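Local structure of Hep_Hag family (Burkholderia pseudomallei, 3S6L) at residues Gly37-Val40 against Ser45-Gly48; Thr49-Leu54 against Ser58-Asn63; Ser79-Val82 against Gly87-Gly90. The protein probably mediates attachment of the bacterium to host cells, as the YadA-like head domain of BoaA, a trimeric autotransporter adhesin at the cell surface. All coordinates share one frame; numbering follows the deposited sequence.

In the fold
All three contacts join the strands of one long sheet, 38-40, 52-54 and 80-82, to the chain that returns past them in the left-handed beta-roll. Contacts 1 and 2 lie in successive turns and touch, their centres about 5 Å apart, whereas contact 3 has no touch with either, its nearest atoms being about 5 Å from contact 2. Contacts 1 and 3 are mostly buried, small methyl packing without a hydrogen bond across. Contact 2 has the same alanine core but runs out to the surface at Thr49 and Asn63, where a hydrogen bond forms, and to a zinc ion. Each contact also reaches a second subunit through residues of its sheet strand.

Contact 1: Gly37-Val40 against Ser45-Gly48; sequences GTAV and SASG
Ala46 packs against Thr38 and Ala39 across the interior of a turn of the left-handed beta-roll, where strand 38-40 and strand 45-46 run past each other in roughly opposite directions. The evidence for packing, not pairing, is geometric: the nearest CA atoms, those of Ala39 and Ala46, are 5.4 Å apart, and no hydrogen bond joins the segments. The side chain of Ala46 ends at its first atom. From CA the bond to CB leads toward strand 38-40, and the methyl comes to rest 3.3 Å from the carbonyl O of Thr38 and 3.9 Å from CB of Ala39. Ala39 answers from the other wall, its own methyl 3.8 Å from the backbone N of Ala46. At this point the two walls meet through single methyl carbons, consistent with their close spacing. Thr38 and Val40 direct CB the other way, Val40 meeting Val40 of both neighbouring subunits and Thr38 packing on Gln56 of one. The sheet continues into the next turn through the same carbonyl that the Ala46 methyl touches: Thr38 O probably accepts a hydrogen bond from Ala53 N.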
ATOM      1  N   GLY A  37      20.536   6.973   3.577  1.00 22.05           N
ATOM      2  CA  GLY A  37      19.406   7.768   3.145  1.00 21.30           C
ATOM      3  C   GLY A  37      19.346   7.938   1.654  1.00 20.77           C
ATOM      4  O   GLY A  37      20.350   7.817   0.963  1.00 21.38           O
ATOM      5  N   THR A  38      18.148   8.197   1.150  1.00 20.17           N
ATOM      6  CA  THR A  38      17.970   8.449  -0.271  1.00 19.84           C
ATOM      7  C   THR A  38      16.903   9.495  -0.384  1.00 20.09           C
ATOM      8  O   THR A  38      15.860   9.433   0.271  1.00 20.02           O
ATOM      9  CB  THR A  38      17.573   7.164  -1.030  1.00 19.82           C
ATOM     10  OG1 THR A  38      18.468   6.121  -0.665  1.00 18.45           O
ATOM     11  CG2 THR A  38      17.630   7.360  -2.529  1.00 19.56           C
ATOM     12  N   ALA A  39      17.178  10.494  -1.191  1.00 20.50           N
ATOM     13  CA  ALA A  39      16.283  11.638  -1.277  1.00 21.09           C
ATOM     14  C   ALA A  39      16.319  12.089  -2.710  1.00 21.41           C
ATOM     15  O   ALA A  39      17.356  12.590  -3.180  1.00 22.86           O
ATOM     16  CB  ALA A  39      16.727  12.794  -0.309  1.00 19.64           C
ATOM     17  N   VAL A  40      15.205  11.917  -3.404  1.00 21.30           N
ATOM     18  CA  VAL A  40      15.171  12.236  -4.821  1.00 21.28           C
ATOM     19  C   VAL A  40      14.000  13.148  -5.158  1.00 21.15           C
ATOM     20  O   VAL A  40      12.852  12.810  -4.893  1.00 20.78           O
ATOM     21  CB  VAL A  40      15.225  10.936  -5.689  1.00 21.78           C
ATOM     22  CG1 VAL A  40      15.101  11.273  -7.206  1.00 22.04           C
ATOM     23  CG2 VAL A  40      16.548  10.198  -5.430  1.00 20.61           C
ATOM     24  N   SER A  45      13.772  15.546   1.107  1.00 23.71           N
ATOM     25  CA  SER A  45      14.598  15.446   2.296  1.00 23.86           C
ATOM     26  C   SER A  45      14.522  14.073   2.988  1.00 23.69           C
ATOM     27  O   SER A  45      13.455  13.544   3.236  1.00 24.88           O
ATOM     28  CB  SER A  45      14.255  16.607   3.235  1.00 24.16           C
ATOM     29  OG  SER A  45      14.907  16.433   4.460  1.00 27.88           O
ATOM     30  N   ALA A  46      15.652  13.473   3.286  1.00 23.27           N
ATOM     31  CA  ALA A  46      15.640  12.241   4.030  1.00 23.14           C
ATOM     32  C   ALA A  46      16.601  12.387   5.229  1.00 23.62           C
ATOM     33  O   ALA A  46      17.793  12.098   5.117  1.00 22.78           O
ATOM     34  CB  ALA A  46      16.050  11.068   3.122  1.00 22.80           C
ATOM     35  N   SER A  47      16.083  12.853   6.367  1.00 23.96           N
ATOM     36  CA  SER A  47      16.953  13.136   7.509  1.00 24.82           C
ATOM     37  C   SER A  47      16.987  12.049   8.585  1.00 25.16           C
ATOM     38  O   SER A  47      17.886  12.062   9.418  1.00 26.07           O
ATOM     39  CB  SER A  47      16.629  14.508   8.137  1.00 25.39           C
ATOM     40  OG  SER A  47      15.376  14.484   8.805  1.00 24.89           O
ATOM     41  N   GLY A  48      16.020  11.122   8.581  1.00 24.75           N
ATOM     42  CA  GLY A  48      15.977  10.050   9.599  1.00 25.01           C
ATOM     43  C   GLY A  48      17.025   9.000   9.253  1.00 25.20           C
ATOM     44  O   GLY A  48      17.513   8.972   8.136  1.00 25.33           O
TER

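Contact 2: Thr49-Leu54 against Ser58-Asn63; sequences TDATAL and SNASGN. With ZN (zinc ion), chain Q.
Thr49-Leu54 and Ser58-Asn63 run nearly antiparallel, their end-to-end directions 160° apart, and draw together at one end: the CA atoms of Thr49 and Asn63 are 4.6 Å apart, those of Ala53 and Ala60 5.3 Å. No backbone-to-backbone hydrogen bond joins them; between the walls alanine methyls meet one another and the carbonyls opposite. CB of Ala60 points into the opposite strand and lies 4.0 Å from CB of Ala51 and equally far from CB of Ala53, so one methyl sits between two. It also approaches Thr52 O at 3.4 Å, while the Ala51 methyl lies 3.4 Å from Ala60 O. This small-residue interior belongs to one turn of the left-handed beta-roll of YadA-like heads, with strand 52-54 on the side facing the other subunits: Leu54 packs on Leu54 and Thr52 of neighbouring subunits. At the far end of the strand the Ser58 hydroxyl packs against the Leu54 backbone, with OG 3.2 Å from Leu54 C, beside the Ala53 methyl; its hydrogen bond goes to Gly55 O within the turn. The one hydrogen bond between the segments lies at their exposed end. Asn63 carries CG anti to its carbonyl carbon (chi1 -69°), which brings OD1 within reach of Thr49 N, the amide passing Thr49 OG1 at a slant. Thr49 N donates to Asn63 OD1 over 2.9 Å with a nearly straight N-H...O angle of 170°, the donor being tilted from the carbonyl plane. One residue further on, Asp50 turns its carboxylate outward. OD2 binds the zinc ion at 2.3 Å, with His64 NE2 and two waters as the other ligands, while OD1 takes a weak hydrogen bond from Asn36 ND2.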
ATOM      1  N   THR A  49      17.384   8.118  10.171  1.00 25.35           N
ATOM      2  CA  THR A  49      18.308   7.048   9.768  1.00 26.16           C
ATOM      3  C   THR A  49      17.597   6.056   8.815  1.00 24.36           C
ATOM      4  O   THR A  49      16.426   5.769   9.016  1.00 23.81           O
ATOM      5  CB  THR A  49      18.887   6.317  10.973  1.00 27.32           C
ATOM      6  OG1 THR A  49      17.810   5.732  11.731  1.00 31.86           O
ATOM      7  CG2 THR A  49      19.675   7.296  11.880  1.00 28.89           C
ATOM      8  N   ASP A  50      18.294   5.565   7.778  1.00 23.75           N
ATOM      9  CA  ASP A  50      17.751   4.544   6.857  1.00 22.78           C
ATOM     10  C   ASP A  50      16.467   5.052   6.172  1.00 21.87           C
ATOM     11  O   ASP A  50      15.500   4.320   5.978  1.00 21.59           O
ATOM     12  CB  ASP A  50      17.510   3.201   7.597  1.00 23.64           C
ATOM     13  CG  ASP A  50      18.822   2.555   8.148  1.00 27.01           C
ATOM     14  OD1 ASP A  50      19.913   3.045   7.822  1.00 29.69           O
ATOM     15  OD2 ASP A  50      18.785   1.542   8.903  1.00 31.23           O
ATOM     16  N   ALA A  51      16.462   6.323   5.795  1.00 21.18           N
ATOM     17  CA  ALA A  51      15.218   6.966   5.390  1.00 20.10           C
ATOM     18  C   ALA A  51      15.206   7.133   3.881  1.00 19.61           C
ATOM     19  O   ALA A  51      16.264   7.241   3.272  1.00 20.18           O
ATOM     20  CB  ALA A  51      15.048   8.315   6.099  1.00 18.94           C
ATOM     21  N   THR A  52      14.016   7.151   3.285  1.00 18.68           N
ATOM     22  CA  THR A  52      13.893   7.190   1.824  1.00 18.35           C
ATOM     23  C   THR A  52      12.782   8.150   1.439  1.00 18.28           C
ATOM     24  O   THR A  52      11.638   7.968   1.848  1.00 18.84           O
ATOM     25  CB  THR A  52      13.576   5.795   1.259  1.00 18.45           C
ATOM     26  OG1 THR A  52      14.600   4.859   1.646  1.00 18.13           O
ATOM     27  CG2 THR A  52      13.448   5.827  -0.266  1.00 18.02           C
ATOM     28  N   ALA A  53      13.126   9.180   0.674  1.00 18.48           N
ATOM     29  CA  ALA A  53      12.172  10.213   0.235  1.00 18.51           C
ATOM     30  C   ALA A  53      12.208  10.333  -1.280  1.00 18.63           C
ATOM     31  O   ALA A  53      13.284  10.465  -1.880  1.00 19.28           O
ATOM     32  CB  ALA A  53      12.521  11.577   0.860  1.00 18.80           C
ATOM     33  N   LEU A  54      11.043  10.297  -1.906  1.00 17.78           N
ATOM     34  CA  LEU A  54      10.991  10.470  -3.340  1.00 17.91           C
ATOM     35  C   LEU A  54       9.879  11.461  -3.654  1.00 18.16           C
ATOM     36  O   LEU A  54       8.742  11.310  -3.173  1.00 18.48           O
ATOM     37  CB  LEU A  54      10.697   9.126  -4.031  1.00 18.06           C
ATOM     38  CG  LEU A  54      10.417   9.264  -5.525  1.00 17.99           C
ATOM     39  CD1 LEU A  54      11.732   9.566  -6.189  1.00 15.93           C
ATOM     40  CD2 LEU A  54       9.755   8.042  -6.149  1.00 16.70           C
ATOM     41  N   SER A  58       9.145  16.035  -0.681  1.00 21.55           N
ATOM     42  CA  SER A  58       8.930  14.838   0.130  1.00 20.58           C
ATOM     43  C   SER A  58       9.838  14.873   1.364  1.00 21.53           C
ATOM     44  O   SER A  58      10.954  15.456   1.349  1.00 21.04           O
ATOM     45  CB  SER A  58       9.122  13.540  -0.681  1.00 20.55           C
ATOM     46  OG  SER A  58      10.420  13.409  -1.221  1.00 18.79           O
ATOM     47  N   ASN A  59       9.366  14.256   2.440  1.00 21.24           N
ATOM     48  CA  ASN A  59      10.054  14.414   3.705  1.00 22.78           C
ATOM     49  C   ASN A  59      10.012  13.146   4.549  1.00 21.95           C
ATOM     50  O   ASN A  59       8.958  12.799   5.133  1.00 21.74           O
ATOM     51  CB  ASN A  59       9.492  15.625   4.472  1.00 23.56           C
ATOM     52  CG  ASN A  59      10.101  15.784   5.873  1.00 27.51           C
ATOM     53  OD1 ASN A  59      11.302  15.861   6.039  1.00 29.32           O
ATOM     54  ND2 ASN A  59       9.238  15.827   6.892  1.00 34.55           N
ATOM     55  N   ALA A  60      11.166  12.475   4.622  1.00 20.35           N
ATOM     56  CA  ALA A  60      11.291  11.271   5.404  1.00 19.05           C
ATOM     57  C   ALA A  60      12.172  11.531   6.602  1.00 19.06           C
ATOM     58  O   ALA A  60      13.359  11.202   6.584  1.00 18.29           O
ATOM     59  CB  ALA A  60      11.842  10.117   4.539  1.00 18.17           C
ATOM     60  N   SER A  61      11.588  12.086   7.662  1.00 18.94           N
ATOM     61  CA  SER A  61      12.398  12.550   8.788  1.00 20.49           C
ATOM     62  C   SER A  61      12.367  11.555   9.943  1.00 21.05           C
ATOM     63  O   SER A  61      13.186  11.630  10.847  1.00 21.68           O
ATOM     64  CB  SER A  61      11.955  13.941   9.257  1.00 20.69           C
ATOM     65  OG  SER A  61      10.623  13.852   9.716  1.00 24.34           O
ATOM     66  N   GLY A  62      11.430  10.618   9.921  1.00 20.14           N
ATOM     67  CA  GLY A  62      11.490   9.555  10.906  1.00 20.93           C
ATOM     68  C   GLY A  62      12.668   8.626  10.648  1.00 20.88           C
ATOM     69  O   GLY A  62      13.150   8.487   9.513  1.00 20.44           O
ATOM     70  N   ASN A  63      13.153   7.999  11.701  1.00 21.41           N
ATOM     71  CA  ASN A  63      14.099   6.919  11.536  1.00 22.42           C
ATOM     72  C   ASN A  63      13.350   5.733  10.860  1.00 21.53           C
ATOM     73  O   ASN A  63      12.177   5.434  11.210  1.00 21.39           O
ATOM     74  CB  ASN A  63      14.703   6.542  12.906  1.00 23.35           C
ATOM     75  CG  ASN A  63      15.624   7.652  13.480  1.00 26.52           C
ATOM     76  OD1 ASN A  63      16.176   8.504  12.750  1.00 26.16           O
ATOM     77  ND2 ASN A  63      15.813   7.617  14.787  1.00 28.42           N
TER
HETATM   78 ZN    ZN Q 185      18.482   1.063  11.091  1.00 37.23          ZN
HETATM   79  O   HOH W   1      18.402   0.092  13.280  1.00 15.62           O
HETATM   80  O   HOH W   2      17.827  -1.018  10.340  1.00 21.26           O

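Contact 3: Ser79-Val82 against Gly87-Gly90; sequences STAV and GAPG
Ala88 packs against Ser79, Thr80 and Ala81 where strand 80-82 passes the returning chain at Gly87-Gly90, in one more turn of the left-handed beta-roll. CB of Ala88 points toward Ser79-Val82 and stands 3.3 Å from Thr80 O, 3.8 Å from Ser79 CB and 4.0 Å from Ala81 CB. Ser79 reaches back with its CB, which lies 3.3 Å from Ala88 O and 3.6 Å from Gly90 O, so that two carbonyl oxygens of the opposite wall lie against one methylene. Further along, the Ala81 methyl rests over the returning backbone, 3.9 Å from Ala88 N and 4.0 Å from Gly87 N. By these CB contacts the walls meet through small groups and main-chain atoms; no hydrogen bond crosses between the segments, and the CA atoms of Ala81 and Gly87 stay 5.4 Å apart. What holds the strand in place lies one shell out, in the sheet: backbone hydrogen bonds tie Ser79 and Ala81 to strand 66-68 on one side, and Thr80 to Ala93 and Ala95 on the other. Thr80 and Val82 send CB away from the turn's interior into the trimer, where both pack on Phe96 of one neighbouring subunit and Val82 also meets Val82 of the other. On the return wall the CB of Pro89 points away from the strand, and its side chain touches Ser75 and Ser103 of adjacent turns. The Ser79 hydroxyl, placed between its backbone N and carbonyl carbon (chi1 63°), is held by a hydrogen bond of OG with Gly76 O.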
ATOM      1  N   SER A  79       7.808   4.883  10.004  1.00 18.65           N
ATOM      2  CA  SER A  79       6.582   5.280   9.301  1.00 18.32           C
ATOM      3  C   SER A  79       6.769   5.255   7.776  1.00 17.64           C
ATOM      4  O   SER A  79       7.886   5.399   7.266  1.00 17.61           O
ATOM      5  CB  SER A  79       6.170   6.697   9.711  1.00 18.21           C
ATOM      6  OG  SER A  79       7.182   7.640   9.332  1.00 16.69           O
ATOM      7  N   THR A  80       5.659   5.124   7.066  1.00 17.11           N
ATOM      8  CA  THR A  80       5.664   4.980   5.613  1.00 16.29           C
ATOM      9  C   THR A  80       4.476   5.800   5.107  1.00 16.81           C
ATOM     10  O   THR A  80       3.332   5.645   5.589  1.00 16.71           O
ATOM     11  CB  THR A  80       5.532   3.512   5.217  1.00 16.13           C
ATOM     12  OG1 THR A  80       6.614   2.745   5.798  1.00 16.77           O
ATOM     13  CG2 THR A  80       5.548   3.339   3.711  1.00 16.46           C
ATOM     14  N   ALA A  81       4.739   6.702   4.161  1.00 16.31           N
ATOM     15  CA  ALA A  81       3.664   7.498   3.562  1.00 15.88           C
ATOM     16  C   ALA A  81       3.863   7.456   2.072  1.00 15.56           C
ATOM     17  O   ALA A  81       4.949   7.838   1.585  1.00 15.83           O
ATOM     18  CB  ALA A  81       3.684   8.950   4.080  1.00 15.13           C
ATOM     19  N   VAL A  82       2.847   6.960   1.352  1.00 15.37           N
ATOM     20  CA  VAL A  82       2.962   6.773  -0.098  1.00 16.24           C
ATOM     21  C   VAL A  82       1.706   7.337  -0.789  1.00 17.38           C
ATOM     22  O   VAL A  82       0.567   6.861  -0.549  1.00 17.69           O
ATOM     23  CB  VAL A  82       3.215   5.266  -0.483  1.00 16.36           C
ATOM     24  CG1 VAL A  82       3.125   5.034  -1.984  1.00 16.10           C
ATOM     25  CG2 VAL A  82       4.560   4.770   0.037  1.00 15.75           C
ATOM     26  N   GLY A  87       0.536  11.370   4.600  1.00 18.13           N
ATOM     27  CA  GLY A  87       1.181  11.668   5.862  1.00 18.08           C
ATOM     28  C   GLY A  87       1.181  10.511   6.852  1.00 17.80           C
ATOM     29  O   GLY A  87       0.179   9.847   7.056  1.00 17.00           O
ATOM     30  N   ALA A  88       2.323  10.298   7.486  1.00 17.91           N
ATOM     31  CA  ALA A  88       2.437   9.300   8.548  1.00 18.48           C
ATOM     32  C   ALA A  88       3.241   9.831   9.736  1.00 18.49           C
ATOM     33  O   ALA A  88       4.411   9.470   9.897  1.00 19.72           O
ATOM     34  CB  ALA A  88       3.086   7.987   7.954  1.00 17.24           C
ATOM     35  N   PRO A  89       2.652  10.730  10.561  1.00 19.60           N
ATOM     36  CA  PRO A  89       3.416  11.232  11.737  1.00 19.07           C
ATOM     37  C   PRO A  89       3.514  10.237  12.884  1.00 20.10           C
ATOM     38  O   PRO A  89       4.260  10.459  13.836  1.00 20.77           O
ATOM     39  CB  PRO A  89       2.592  12.429  12.189  1.00 19.73           C
ATOM     40  CG  PRO A  89       1.223  12.167  11.702  1.00 19.53           C
ATOM     41  CD  PRO A  89       1.374  11.460  10.394  1.00 19.14           C
ATOM     42  N   GLY A  90       2.726   9.167  12.840  1.00 20.59           N
ATOM     43  CA  GLY A  90       2.694   8.243  13.955  1.00 21.35           C
ATOM     44  C   GLY A  90       3.850   7.247  13.901  1.00 21.75           C
ATOM     45  O   GLY A  90       4.315   6.876  12.810  1.00 20.76           O
TER